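Local coordinates for protein beta-lactamase (Klebsiella pneumoniae, PDB 6M5Q) that probably hydrolyses beta-lactam antibiotics to substituted beta-amino acids, as a class C enzyme of a plasmid-borne resistance gene, at residues 72-77 against 225-230; 112-117 against 275-280; 122-127 against 157-162; 216-221 against 323-328. The protein carries 1 engineered substitution. All coordinates share one frame; numbering follows the deposited sequence.

Interaction 1 (72-77 against 225-230); sequences LSKTFA and NEAYGI. With IM2 ((5R)-5-[(1S,2R)-1-formyl-2-hydroxypropyl]-3-[(2-{[(E)-iminomethyl]amino}ethyl)sulfanyl]-4,5-dihydro-1H-pyrrole-2-carbox ylic acid), chain B.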
# COMPACT_ATOMS: atom_id res chain seq x y z
N LEU A 72 -0.39 -2.02 -2.49
CA LEU A 72 -0.50 -0.78 -1.70
C LEU A 72 -1.78 -0.79 -0.87
O LEU A 72 -1.85 -0.10 0.15
CB LEU A 72 -0.52 0.46 -2.59
CG LEU A 72 0.73 0.89 -3.35
CD1 LEU A 72 0.59 2.29 -3.91
CD2 LEU A 72 1.86 0.82 -2.46
N SER A 73 -2.79 -1.56 -1.31
CA SER A 73 -4.04 -1.67 -0.59
C SER A 73 -3.81 -2.16 0.83
O SER A 73 -4.61 -1.85 1.73
CB SER A 73 -4.98 -2.65 -1.30
OG SER A 73 -5.19 -2.23 -2.64
N LYS A 74 -2.74 -2.91 1.06
CA LYS A 74 -2.49 -3.46 2.40
C LYS A 74 -2.20 -2.37 3.41
O LYS A 74 -2.47 -2.55 4.61
CB LYS A 74 -1.31 -4.44 2.35
CG LYS A 74 -1.56 -5.60 1.40
CD LYS A 74 -0.45 -6.65 1.45
CE LYS A 74 -0.88 -7.84 0.58
NZ LYS A 74 0.04 -9.01 0.75
N THR A 75 -1.63 -1.24 2.97
CA THR A 75 -1.36 -0.15 3.90
C THR A 75 -2.65 0.48 4.43
O THR A 75 -2.66 1.02 5.54
CB THR A 75 -0.44 0.92 3.30
OG1 THR A 75 -1.15 1.67 2.30
CG2 THR A 75 0.84 0.29 2.72
N PHE A 76 -3.75 0.40 3.66
CA PHE A 76 -5.04 0.88 4.14
C PHE A 76 -5.61 -0.05 5.20
O PHE A 76 -6.19 0.40 6.19
CB PHE A 76 -6.01 1.09 2.97
CG PHE A 76 -5.53 2.16 2.04
CD1 PHE A 76 -4.66 1.87 0.99
CD2 PHE A 76 -5.87 3.48 2.29
CE1 PHE A 76 -4.17 2.89 0.14
CE2 PHE A 76 -5.39 4.50 1.46
CZ PHE A 76 -4.54 4.20 0.39
N ALA A 77 -5.42 -1.36 5.02
CA ALA A 77 -5.83 -2.30 6.07
C ALA A 77 -5.04 -2.05 7.34
O ALA A 77 -5.59 -2.10 8.44
CB ALA A 77 -5.65 -3.75 5.61
N ASN A 225 -10.39 -7.27 -0.98
CA ASN A 225 -10.39 -5.82 -0.77
C ASN A 225 -9.21 -5.40 0.10
O ASN A 225 -8.57 -4.39 -0.17
CB ASN A 225 -11.69 -5.36 -0.13
CG ASN A 225 -12.79 -5.17 -1.14
OD1 ASN A 225 -12.54 -4.87 -2.30
ND2 ASN A 225 -14.01 -5.37 -0.69
N GLU A 226 -8.93 -6.19 1.14
CA GLU A 226 -7.85 -5.88 2.07
C GLU A 226 -6.50 -5.92 1.40
O GLU A 226 -5.64 -5.10 1.70
CB GLU A 226 -7.89 -6.90 3.22
CG GLU A 226 -9.06 -6.77 4.21
CD GLU A 226 -10.36 -7.45 3.82
OE1 GLU A 226 -10.58 -7.83 2.66
OE2 GLU A 226 -11.21 -7.60 4.73
N ALA A 227 -6.29 -6.89 0.50
CA ALA A 227 -4.96 -7.15 -0.04
C ALA A 227 -4.71 -6.42 -1.35
O ALA A 227 -3.56 -6.07 -1.64
CB ALA A 227 -4.76 -8.67 -0.24
N TYR A 228 -5.75 -6.18 -2.17
CA TYR A 228 -5.51 -5.63 -3.50
C TYR A 228 -6.71 -4.86 -4.06
O TYR A 228 -6.78 -4.66 -5.27
CB TYR A 228 -5.06 -6.76 -4.50
CG TYR A 228 -6.03 -7.93 -4.59
CD1 TYR A 228 -7.16 -7.88 -5.40
CD2 TYR A 228 -5.83 -9.07 -3.83
CE1 TYR A 228 -8.07 -8.95 -5.45
CE2 TYR A 228 -6.73 -10.15 -3.88
CZ TYR A 228 -7.84 -10.06 -4.69
OH TYR A 228 -8.76 -11.10 -4.77
N GLY A 229 -7.61 -4.37 -3.22
CA GLY A 229 -8.84 -3.79 -3.74
C GLY A 229 -8.82 -2.34 -4.16
O GLY A 229 -9.80 -1.89 -4.76
N ILE A 230 -7.80 -1.55 -3.83
CA ILE A 230 -7.90 -0.10 -4.01
C ILE A 230 -7.64 0.29 -5.46
O ILE A 230 -6.65 -0.12 -6.10
CB ILE A 230 -6.93 0.63 -3.06
CG1 ILE A 230 -7.34 0.44 -1.59
CG2 ILE A 230 -6.78 2.12 -3.44
CD1 ILE A 230 -8.52 1.29 -1.15
C7 IM2 B . 0.86 -7.12 -3.97
C2 IM2 B . 3.65 -8.64 -3.11
C6 IM2 B . 0.64 -8.61 -4.39
C5 IM2 B . 1.52 -9.50 -3.67
C3 IM2 B . 2.71 -8.52 -1.95
O7 IM2 B . 1.28 -6.34 -4.78
C61 IM2 B . -0.83 -9.01 -4.05
O62 IM2 B . -1.04 -10.31 -4.52
C62 IM2 B . -1.79 -8.04 -4.72
N4 IM2 B . 1.55 -9.12 -2.15
C31 IM2 B . 2.93 -7.59 -0.79
O31 IM2 B . 3.59 -6.55 -1.00
O32 IM2 B . 2.47 -7.89 0.35
S21 IM2 B . 5.30 -9.20 -2.62
C22 IM2 B . 6.23 -8.04 -1.53
C23 IM2 B . 6.52 -6.60 -2.01
N24 IM2 B . 7.62 -5.98 -1.26
C25 IM2 B . 7.75 -4.62 -0.70
N26 IM2 B . 6.96 -3.61 -0.72
C1 IM2 B . 3.02 -9.37 -4.10
O HOH W 1 -7.49 -2.27 1.33
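Ser73 and Lys74, in the first turn of helix 73-86, back directly onto Tyr228 and Ala227 on helix 224-228, the CA atoms of Ser73 and Tyr228 being 5.1 Å apart. With chi1 at -57°, Ser73 OG lies beside its own backbone N and enters the turn after the second helix, where Ile230 N donates to Ser73 OG over 2.9 Å on a nearly straight path (165° at the hydrogen). The same hydroxyl is also bonded to Gly70 O. Beyond it, Ile230 meets Phe76 at about a right angle: CD1 of Ile230 lies over one face of the ring, and CG1 comes 4.0 Å from Phe76 CD1. Tyr240 stacks on the Phe76 ring as well. On the other flank the extended Lys74 chain runs past Ala227, its CG 3.7 Å from Ala227 O and its CE 4.1 Å from Ala227 CB. It ends at the ligand carboxylate, NZ donating to IM2 O32 over 2.7 Å. Tyr228 CB also reaches the ligand, 3.5 Å from IM2 C62. Ser71, Leu72, Ser73 and Lys74 spell the SxxK motif of serine beta-lactamases. Here the motif's inner serine ties together backbone on two sides, while the lysine's methylenes lie along Ala227 and its NZ is held by the ligand and Asn158.

Interaction 2 (112-117 against 275-280); sequences SVLNVG and QDLMWE. With IM2 ((5R)-5-[(1S,2R)-1-formyl-2-hydroxypropyl]-3-[(2-{[(E)-iminomethyl]amino}ethyl)sulfanyl]-4,5-dihydro-1H-pyrrole-2-carbox ylic acid), chain B.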
# COMPACT_ATOMS: atom_id res chain seq x y z
N SER A 112 -0.74 -13.59 16.64
CA SER A 112 -1.25 -12.31 17.08
C SER A 112 -1.80 -11.50 15.91
O SER A 112 -1.47 -11.75 14.74
CB SER A 112 -0.15 -11.48 17.76
OG SER A 112 0.88 -11.16 16.85
N VAL A 113 -2.61 -10.49 16.24
CA VAL A 113 -2.99 -9.51 15.23
C VAL A 113 -1.74 -8.84 14.65
O VAL A 113 -1.64 -8.62 13.44
CB VAL A 113 -4.00 -8.51 15.81
CG1 VAL A 113 -4.38 -7.44 14.77
CG2 VAL A 113 -5.24 -9.25 16.24
N LEU A 114 -0.75 -8.54 15.50
CA LEU A 114 0.49 -7.98 14.99
C LEU A 114 1.12 -8.89 13.94
O LEU A 114 1.63 -8.41 12.93
CB LEU A 114 1.47 -7.75 16.14
CG LEU A 114 2.72 -6.98 15.76
CD1 LEU A 114 2.42 -5.50 15.40
CD2 LEU A 114 3.72 -7.02 16.93
N ASN A 115 1.10 -10.21 14.16
CA ASN A 115 1.70 -11.12 13.18
C ASN A 115 1.04 -10.95 11.81
O ASN A 115 1.73 -10.85 10.80
CB ASN A 115 1.58 -12.58 13.61
CG ASN A 115 2.48 -12.98 14.80
OD1 ASN A 115 2.02 -13.74 15.65
ND2 ASN A 115 3.74 -12.52 14.83
N VAL A 116 -0.30 -10.89 11.75
CA VAL A 116 -0.92 -10.74 10.44
C VAL A 116 -0.72 -9.32 9.90
O VAL A 116 -0.76 -9.11 8.68
CB VAL A 116 -2.41 -11.19 10.38
CG1 VAL A 116 -2.50 -12.71 10.59
CG2 VAL A 116 -3.30 -10.46 11.39
N GLY A 117 -0.44 -8.35 10.77
CA GLY A 117 -0.11 -6.99 10.36
C GLY A 117 1.32 -6.76 9.91
O GLY A 117 1.63 -5.66 9.42
N GLN A 275 10.28 -4.02 9.03
CA GLN A 275 8.86 -4.23 8.77
C GLN A 275 8.03 -3.44 9.77
O GLN A 275 8.11 -3.68 10.98
CB GLN A 275 8.55 -5.73 8.86
CG GLN A 275 7.07 -6.05 8.68
CD GLN A 275 6.60 -5.77 7.27
OE1 GLN A 275 7.07 -6.38 6.30
NE2 GLN A 275 5.66 -4.84 7.13
N ASP A 276 7.25 -2.49 9.25
CA ASP A 276 6.32 -1.74 10.06
C ASP A 276 4.94 -2.41 9.97
O ASP A 276 4.85 -3.60 9.66
CB ASP A 276 6.24 -0.27 9.60
CG ASP A 276 7.57 0.47 9.59
OD1 ASP A 276 8.59 0.03 10.15
OD2 ASP A 276 7.55 1.56 8.98
N LEU A 277 3.86 -1.67 10.23
CA LEU A 277 2.53 -2.23 10.00
C LEU A 277 2.22 -2.09 8.52
O LEU A 277 1.81 -1.02 8.04
CB LEU A 277 1.48 -1.57 10.90
CG LEU A 277 0.31 -2.49 11.27
CD1 LEU A 277 0.76 -3.62 12.20
CD2 LEU A 277 -0.83 -1.70 11.90
N MET A 278 2.51 -3.16 7.77
CA MET A 278 2.47 -3.25 6.30
C MET A 278 3.52 -2.40 5.58
O MET A 278 4.22 -2.93 4.71
CB MET A 278 1.05 -3.01 5.74
CG MET A 278 0.07 -4.13 6.12
SD MET A 278 0.56 -5.71 5.35
CE MET A 278 -0.23 -6.86 6.48
N TRP A 279 3.69 -1.13 5.94
CA TRP A 279 4.80 -0.37 5.37
C TRP A 279 6.13 -1.05 5.69
O TRP A 279 6.28 -1.75 6.69
CB TRP A 279 4.84 1.04 5.98
CG TRP A 279 3.66 1.91 5.66
CD1 TRP A 279 2.62 2.25 6.50
CD2 TRP A 279 3.40 2.56 4.41
NE1 TRP A 279 1.74 3.08 5.85
CE2 TRP A 279 2.19 3.30 4.58
CE3 TRP A 279 4.08 2.61 3.19
CZ2 TRP A 279 1.64 4.05 3.55
CZ3 TRP A 279 3.52 3.38 2.15
CH2 TRP A 279 2.32 4.08 2.36
N GLU A 280 7.12 -0.80 4.83
CA GLU A 280 8.50 -1.24 5.02
C GLU A 280 9.39 -0.01 5.02
O GLU A 280 9.09 0.98 4.34
CB GLU A 280 8.97 -2.12 3.82
CG GLU A 280 8.13 -3.35 3.60
CD GLU A 280 8.71 -4.24 2.51
OE1 GLU A 280 9.77 -3.91 1.94
OE2 GLU A 280 8.09 -5.28 2.23
C7 IM2 B . 0.86 -7.12 -3.97
C2 IM2 B . 3.65 -8.64 -3.11
C6 IM2 B . 0.64 -8.61 -4.39
C5 IM2 B . 1.52 -9.50 -3.67
C3 IM2 B . 2.71 -8.52 -1.95
O7 IM2 B . 1.28 -6.34 -4.78
C61 IM2 B . -0.83 -9.01 -4.05
O62 IM2 B . -1.04 -10.31 -4.52
C62 IM2 B . -1.79 -8.04 -4.72
N4 IM2 B . 1.55 -9.12 -2.15
C31 IM2 B . 2.93 -7.59 -0.79
O31 IM2 B . 3.59 -6.55 -1.00
O32 IM2 B . 2.47 -7.89 0.35
S21 IM2 B . 5.30 -9.20 -2.62
C22 IM2 B . 6.23 -8.04 -1.53
C23 IM2 B . 6.52 -6.60 -2.01
N24 IM2 B . 7.62 -5.98 -1.26
C25 IM2 B . 7.75 -4.62 -0.70
N26 IM2 B . 6.96 -3.61 -0.72
C1 IM2 B . 3.02 -9.37 -4.10
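Gly117 and Met278 share the one hydrogen bond across this contact, and it is weak: Met278 N lies 3.1 Å from Gly117 O, with 135° at the hydrogen. A second, still softer polar approach reaches the same carbonyl, Leu277 CA standing 3.6 Å from Gly117 O in CA-H...O fashion. Van der Waals contacts do the rest, methyls against carbonyl oxygens and against each other. Leu277 CD1 comes 3.6 Å from Gly117 O, over a residue whose missing side chain permits the approach, and the same methyl meets Leu114 CD1 at 4.1 Å, the two leucines crossing obliquely. Met278 is folded rather than extended. Its bend at chi2 (-65°) swings the terminal methyl back toward the helix, so that CE rests tightly against Val116 O, only 3.2 Å away. Hydrogen bonds within each segment brace the helix start and the loop. Ser112 and Asn115 form a capping box at the start of helix 113-117, Ser112 OG accepting from Asn115 N and Asn115 OD1 from Ser112 N. In the other segment Gln275 NE2 folds over the loop and donates to Asp276 O across 2.9 Å, while its OE1 takes a bond from Arg154. Through Gly117, Leu114 and Val116 the short helix is joined to the connection between strands 273-275 and 280-283. Met278 also packs on helices 73-86 and 158-171, and Leu277 and Leu114 share Tyr267 of strand 266-270.

Interaction 3 (122-127 against 157-162); sequences GLQLFM and SNIGTG. With IM2 ((5R)-5-[(1S,2R)-1-formyl-2-hydroxypropyl]-3-[(2-{[(E)-iminomethyl]amino}ethyl)sulfanyl]-4,5-dihydro-1H-pyrrole-2-carbox ylic acid), chain B.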
# COMPACT_ATOMS: atom_id res chain seq x y z
N GLY A 122 3.06 -16.57 9.04
CA GLY A 122 3.38 -17.77 8.26
C GLY A 122 2.34 -18.16 7.24
O GLY A 122 2.59 -19.08 6.43
N LEU A 123 1.19 -17.50 7.23
CA LEU A 123 0.23 -17.75 6.16
C LEU A 123 0.86 -17.46 4.81
O LEU A 123 1.66 -16.53 4.65
CB LEU A 123 -1.00 -16.87 6.33
CG LEU A 123 -2.01 -17.34 7.40
CD1 LEU A 123 -2.95 -16.20 7.79
CD2 LEU A 123 -2.79 -18.51 6.85
N GLN A 124 0.47 -18.25 3.80
CA GLN A 124 1.04 -18.17 2.46
C GLN A 124 0.57 -16.91 1.75
O GLN A 124 -0.36 -16.21 2.20
CB GLN A 124 0.65 -19.42 1.65
CG GLN A 124 -0.83 -19.50 1.30
CD GLN A 124 -1.32 -20.91 0.98
OE1 GLN A 124 -0.88 -21.91 1.58
NE2 GLN A 124 -2.25 -21.00 0.05
N LEU A 125 1.18 -16.63 0.60
CA LEU A 125 0.88 -15.40 -0.13
C LEU A 125 -0.55 -15.37 -0.64
O LEU A 125 -1.28 -14.39 -0.40
CB LEU A 125 1.89 -15.21 -1.28
CG LEU A 125 1.65 -13.99 -2.16
CD1 LEU A 125 1.59 -12.69 -1.35
CD2 LEU A 125 2.78 -13.91 -3.20
N PHE A 126 -0.97 -16.40 -1.35
CA PHE A 126 -2.21 -16.35 -2.11
C PHE A 126 -3.32 -17.15 -1.45
O PHE A 126 -3.12 -18.30 -1.02
CB PHE A 126 -2.01 -16.84 -3.54
CG PHE A 126 -1.18 -15.92 -4.38
CD1 PHE A 126 -1.64 -14.66 -4.72
CD2 PHE A 126 0.07 -16.31 -4.82
CE1 PHE A 126 -0.87 -13.81 -5.49
CE2 PHE A 126 0.86 -15.46 -5.60
CZ PHE A 126 0.38 -14.19 -5.92
N MET A 127 -4.50 -16.55 -1.42
CA MET A 127 -5.70 -17.27 -1.03
C MET A 127 -5.92 -18.44 -1.99
O MET A 127 -5.84 -18.25 -3.21
CB MET A 127 -6.89 -16.32 -1.12
CG MET A 127 -8.20 -16.94 -0.63
SD MET A 127 -8.24 -17.11 1.16
CE MET A 127 -8.41 -15.40 1.66
N SER A 157 1.82 -12.03 2.77
CA SER A 157 0.59 -12.82 2.75
C SER A 157 -0.63 -11.97 2.44
O SER A 157 -0.92 -11.02 3.18
CB SER A 157 0.39 -13.54 4.09
OG SER A 157 -0.81 -14.29 4.05
N ASN A 158 -1.37 -12.33 1.39
CA ASN A 158 -2.67 -11.70 1.19
C ASN A 158 -3.68 -12.20 2.20
O ASN A 158 -4.57 -11.45 2.60
CB ASN A 158 -3.21 -11.97 -0.21
CG ASN A 158 -2.35 -11.35 -1.30
OD1 ASN A 158 -1.53 -10.46 -1.05
ND2 ASN A 158 -2.58 -11.77 -2.54
N ILE A 159 -3.58 -13.47 2.61
CA ILE A 159 -4.52 -14.01 3.60
C ILE A 159 -4.35 -13.30 4.93
O ILE A 159 -5.33 -12.88 5.55
CB ILE A 159 -4.32 -15.53 3.77
CG1 ILE A 159 -4.25 -16.23 2.42
CG2 ILE A 159 -5.43 -16.10 4.64
CD1 ILE A 159 -3.99 -17.73 2.57
N GLY A 160 -3.10 -13.14 5.38
CA GLY A 160 -2.86 -12.43 6.63
C GLY A 160 -3.39 -11.01 6.60
O GLY A 160 -4.03 -10.56 7.54
N THR A 161 -3.16 -10.29 5.49
CA THR A 161 -3.69 -8.92 5.41
C THR A 161 -5.21 -8.94 5.43
O THR A 161 -5.85 -8.05 6.03
CB THR A 161 -3.21 -8.23 4.14
OG1 THR A 161 -1.79 -8.36 4.02
CG2 THR A 161 -3.55 -6.73 4.22
N GLY A 162 -5.81 -9.95 4.80
CA GLY A 162 -7.25 -10.12 4.87
C GLY A 162 -7.74 -10.21 6.30
O GLY A 162 -8.70 -9.53 6.69
C7 IM2 B . 0.86 -7.12 -3.97
C2 IM2 B . 3.65 -8.64 -3.11
C6 IM2 B . 0.64 -8.61 -4.39
C5 IM2 B . 1.52 -9.50 -3.67
C3 IM2 B . 2.71 -8.52 -1.95
O7 IM2 B . 1.28 -6.34 -4.78
C61 IM2 B . -0.83 -9.01 -4.05
O62 IM2 B . -1.04 -10.31 -4.52
C62 IM2 B . -1.79 -8.04 -4.72
N4 IM2 B . 1.55 -9.12 -2.15
C31 IM2 B . 2.93 -7.59 -0.79
O31 IM2 B . 3.59 -6.55 -1.00
O32 IM2 B . 2.47 -7.89 0.35
S21 IM2 B . 5.30 -9.20 -2.62
C22 IM2 B . 6.23 -8.04 -1.53
C23 IM2 B . 6.52 -6.60 -2.01
N24 IM2 B . 7.62 -5.98 -1.26
C25 IM2 B . 7.75 -4.62 -0.70
N26 IM2 B . 6.96 -3.61 -0.72
C1 IM2 B . 3.02 -9.37 -4.10
O HOH W 2 -4.84 -13.87 -2.70
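Ser157 and Asn158, the second and third residues of the motif that is usually Tyr-Xaa-Asn in class C enzymes and here begins with Phe156, meet the active-site loop 122-127 at the start of helix 158-171. Ser157 works in two directions. Its OG, swung anti to the backbone N (chi1 180°), donates to Gln124 O over 2.7 Å from above that carbonyl's plane. The same OG accepts from Gly160 N, 2.9 Å away, and so caps the helix. One residue on, Asn158 N gives a second anchor of different geometry: it donates to Leu125 O across 2.7 Å, lying in the carbonyl plane on a lone pair. The Asn158 amide then reaches the ligand, ND2 donating almost straight (168°) to IM2 O62 over 2.9 Å. A water 3.1 Å from Asn158 ND2 accepts from it and from Met127 N, so that both amide protons are used, while OD1 accepts from Lys74 NZ. These partners leave little doubt about which way the amide is turned. Phe126 runs side by side with Asn158, ring and amide planes nearly perpendicular at 83°, and Leu125 CG sits over the centre of one ring face. Away from the ligand, Ile159 is wedged among loop side chains, its CD1 3.8 Å from Gln124 CG and its CG2 4.0 Å from Leu123 CD1. The asparagine of this motif, at the first position of an N-capped helix and turned to the bound group, is characteristic of the class C active site, in which it faces the SxxK lysine.

Interaction 4 (216-221 against 323-328); sequences VHVNME and GSTNGF. With IM2 ((5R)-5-[(1S,2R)-1-formyl-2-hydroxypropyl]-3-[(2-{[(E)-iminomethyl]amino}ethyl)sulfanyl]-4,5-dihydro-1H-pyrrole-2-carbox ylic acid), chain B.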
# COMPACT_ATOMS: atom_id res chain seq x y z
N VAL A 216 -6.82 -5.69 -19.00
CA VAL A 216 -7.35 -6.46 -17.87
C VAL A 216 -7.68 -5.53 -16.71
O VAL A 216 -7.05 -4.48 -16.52
CB VAL A 216 -6.37 -7.56 -17.38
CG1 VAL A 216 -6.23 -8.65 -18.43
CG2 VAL A 216 -5.01 -6.98 -16.99
N HIS A 217 -8.66 -5.94 -15.91
CA HIS A 217 -8.94 -5.36 -14.61
C HIS A 217 -8.90 -6.47 -13.58
O HIS A 217 -9.23 -7.63 -13.89
CB HIS A 217 -10.32 -4.68 -14.58
CG HIS A 217 -10.33 -3.30 -15.16
ND1 HIS A 217 -11.47 -2.70 -15.67
CD2 HIS A 217 -9.34 -2.38 -15.28
CE1 HIS A 217 -11.18 -1.49 -16.09
NE2 HIS A 217 -9.89 -1.27 -15.87
N VAL A 218 -8.55 -6.13 -12.34
CA VAL A 218 -8.39 -7.16 -11.31
C VAL A 218 -9.76 -7.73 -10.96
O VAL A 218 -10.76 -7.01 -10.86
CB VAL A 218 -7.65 -6.58 -10.09
CG1 VAL A 218 -8.49 -5.52 -9.36
CG2 VAL A 218 -7.19 -7.69 -9.15
N ASN A 219 -9.80 -9.05 -10.76
CA ASN A 219 -11.02 -9.73 -10.32
C ASN A 219 -10.99 -9.83 -8.80
O ASN A 219 -10.04 -10.36 -8.22
CB ASN A 219 -11.10 -11.13 -10.91
CG ASN A 219 -11.01 -11.14 -12.42
OD1 ASN A 219 -11.74 -10.43 -13.11
ND2 ASN A 219 -10.10 -11.95 -12.95
N MET A 220 -12.03 -9.32 -8.16
CA MET A 220 -12.08 -9.25 -6.70
C MET A 220 -12.67 -10.54 -6.14
O MET A 220 -13.81 -10.90 -6.45
CB MET A 220 -12.91 -8.04 -6.27
CG MET A 220 -12.35 -6.72 -6.79
SD MET A 220 -10.65 -6.40 -6.28
CE MET A 220 -10.69 -6.70 -4.52
N GLU A 221 -11.88 -11.22 -5.32
CA GLU A 221 -12.24 -12.49 -4.69
C GLU A 221 -12.25 -12.30 -3.18
O GLU A 221 -12.03 -11.20 -2.66
CB GLU A 221 -11.27 -13.58 -5.14
CG GLU A 221 -11.25 -13.80 -6.65
CD GLU A 221 -12.16 -14.91 -7.07
OE1 GLU A 221 -13.38 -14.82 -6.78
OE2 GLU A 221 -11.66 -15.88 -7.69
N GLY A 323 3.22 -2.20 -5.00
CA GLY A 323 2.02 -2.98 -5.22
C GLY A 323 1.83 -3.26 -6.69
O GLY A 323 2.17 -2.44 -7.54
N SER A 324 1.26 -4.42 -6.98
CA SER A 324 1.03 -4.79 -8.37
C SER A 324 -0.25 -5.61 -8.49
O SER A 324 -0.67 -6.27 -7.55
CB SER A 324 2.18 -5.63 -8.93
OG SER A 324 3.45 -5.02 -8.68
N THR A 325 -0.84 -5.56 -9.68
CA THR A 325 -1.82 -6.55 -10.10
C THR A 325 -1.35 -7.07 -11.45
O THR A 325 -0.29 -6.69 -11.95
CB THR A 325 -3.22 -5.94 -10.22
OG1 THR A 325 -3.18 -4.93 -11.23
CG2 THR A 325 -3.72 -5.38 -8.85
N ASN A 326 -2.15 -7.95 -12.07
CA ASN A 326 -1.71 -8.47 -13.36
C ASN A 326 -1.50 -7.38 -14.40
O ASN A 326 -0.65 -7.51 -15.28
CB ASN A 326 -2.69 -9.54 -13.88
CG ASN A 326 -2.56 -10.87 -13.15
OD1 ASN A 326 -1.62 -11.09 -12.39
ND2 ASN A 326 -3.52 -11.75 -13.38
N GLY A 327 -2.25 -6.27 -14.30
CA GLY A 327 -2.10 -5.21 -15.28
C GLY A 327 -1.53 -3.89 -14.81
O GLY A 327 -1.50 -2.94 -15.59
N PHE A 328 -1.05 -3.79 -13.56
CA PHE A 328 -0.66 -2.50 -13.00
C PHE A 328 0.55 -2.66 -12.10
O PHE A 328 0.75 -3.70 -11.47
CB PHE A 328 -1.81 -1.93 -12.14
CG PHE A 328 -3.01 -1.44 -12.92
CD1 PHE A 328 -4.01 -2.30 -13.32
CD2 PHE A 328 -3.14 -0.09 -13.23
CE1 PHE A 328 -5.14 -1.82 -14.01
CE2 PHE A 328 -4.26 0.39 -13.92
CZ PHE A 328 -5.25 -0.49 -14.32
C7 IM2 B . 0.86 -7.12 -3.97
C2 IM2 B . 3.65 -8.64 -3.11
C6 IM2 B . 0.64 -8.61 -4.39
C5 IM2 B . 1.52 -9.50 -3.67
C3 IM2 B . 2.71 -8.52 -1.95
O7 IM2 B . 1.28 -6.34 -4.78
C61 IM2 B . -0.83 -9.01 -4.05
O62 IM2 B . -1.04 -10.31 -4.52
C62 IM2 B . -1.79 -8.04 -4.72
N4 IM2 B . 1.55 -9.12 -2.15
C31 IM2 B . 2.93 -7.59 -0.79
O31 IM2 B . 3.59 -6.55 -1.00
O32 IM2 B . 2.47 -7.89 0.35
S21 IM2 B . 5.30 -9.20 -2.62
C22 IM2 B . 6.23 -8.04 -1.53
C23 IM2 B . 6.52 -6.60 -2.01
N24 IM2 B . 7.62 -5.98 -1.26
C25 IM2 B . 7.75 -4.62 -0.70
N26 IM2 B . 6.96 -3.61 -0.72
C1 IM2 B . 3.02 -9.37 -4.10
O HOH W 3 -5.31 -5.63 -13.76
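Two valine torsions bring the segments together: chi1 of -68° places Val216 CG2 between its backbone N and carbonyl carbon, facing Gly327, and chi1 of 67° turns Val218 CG2 toward Thr325. Their target is the two-residue beta-hairpin turn between strands 317-325 and 328-335, immediately after the KTG motif that Gly323 completes. Thr325 and Phe328 pair in both directions to close the turn, Thr325 N donating to Phe328 O across 3.0 Å and Phe328 N returning a weak bond to Thr325 O, with Asn326 and Gly327 at the corner. Val216 CG2 rests 3.8 Å from Gly327 CA, a glycine that presents only backbone. Val218 CG2 and Thr325 CG2 meet at 4.2 Å, their side chains at about a right angle. Further out, the rim of the Phe328 ring faces the rim of the imidazole, Phe328 CE1 standing 4.4 Å from His217 CD2. Stacks with Tyr205 and Trp207 and a bond from NE2 to Ala206 O hold the histidine. No direct hydrogen bond crosses here. A water makes only weak bonds to Val216 O and Gly327 N, while Glu68 ties the two sides more firmly, one carboxylate oxygen taking Val218 N and the other bonded to Thr325 OG1. The strand also meets the ligand, where an oxyanion-hole donor would be expected in this family: Ser324 N gives its hydrogen to IM2 O7 over 2.9 Å, with 155° at the hydrogen.

Interactions 1 and 2 are buried, whereas interactions 3 and 4 are only partly buried, at the margin of the same cleft; all four touch the ligand. Burial does not dictate chemistry: interaction 1 turns on a hydroxyl, interaction 2 on methyl groups and a weak bond, interaction 3 on two short hydrogen bonds to loop carbonyls, and interaction 4 on van der Waals contact. Lys74 and Met278 pack together where the first two meet, and Thr161 of helix 158-171 touches both. Ala227 of interaction 1 packs on Asn158 of interaction 3, and Tyr228 OH bonds to Glu221 N of interaction 4. Helix starts, loops and a strand thus converge on one site.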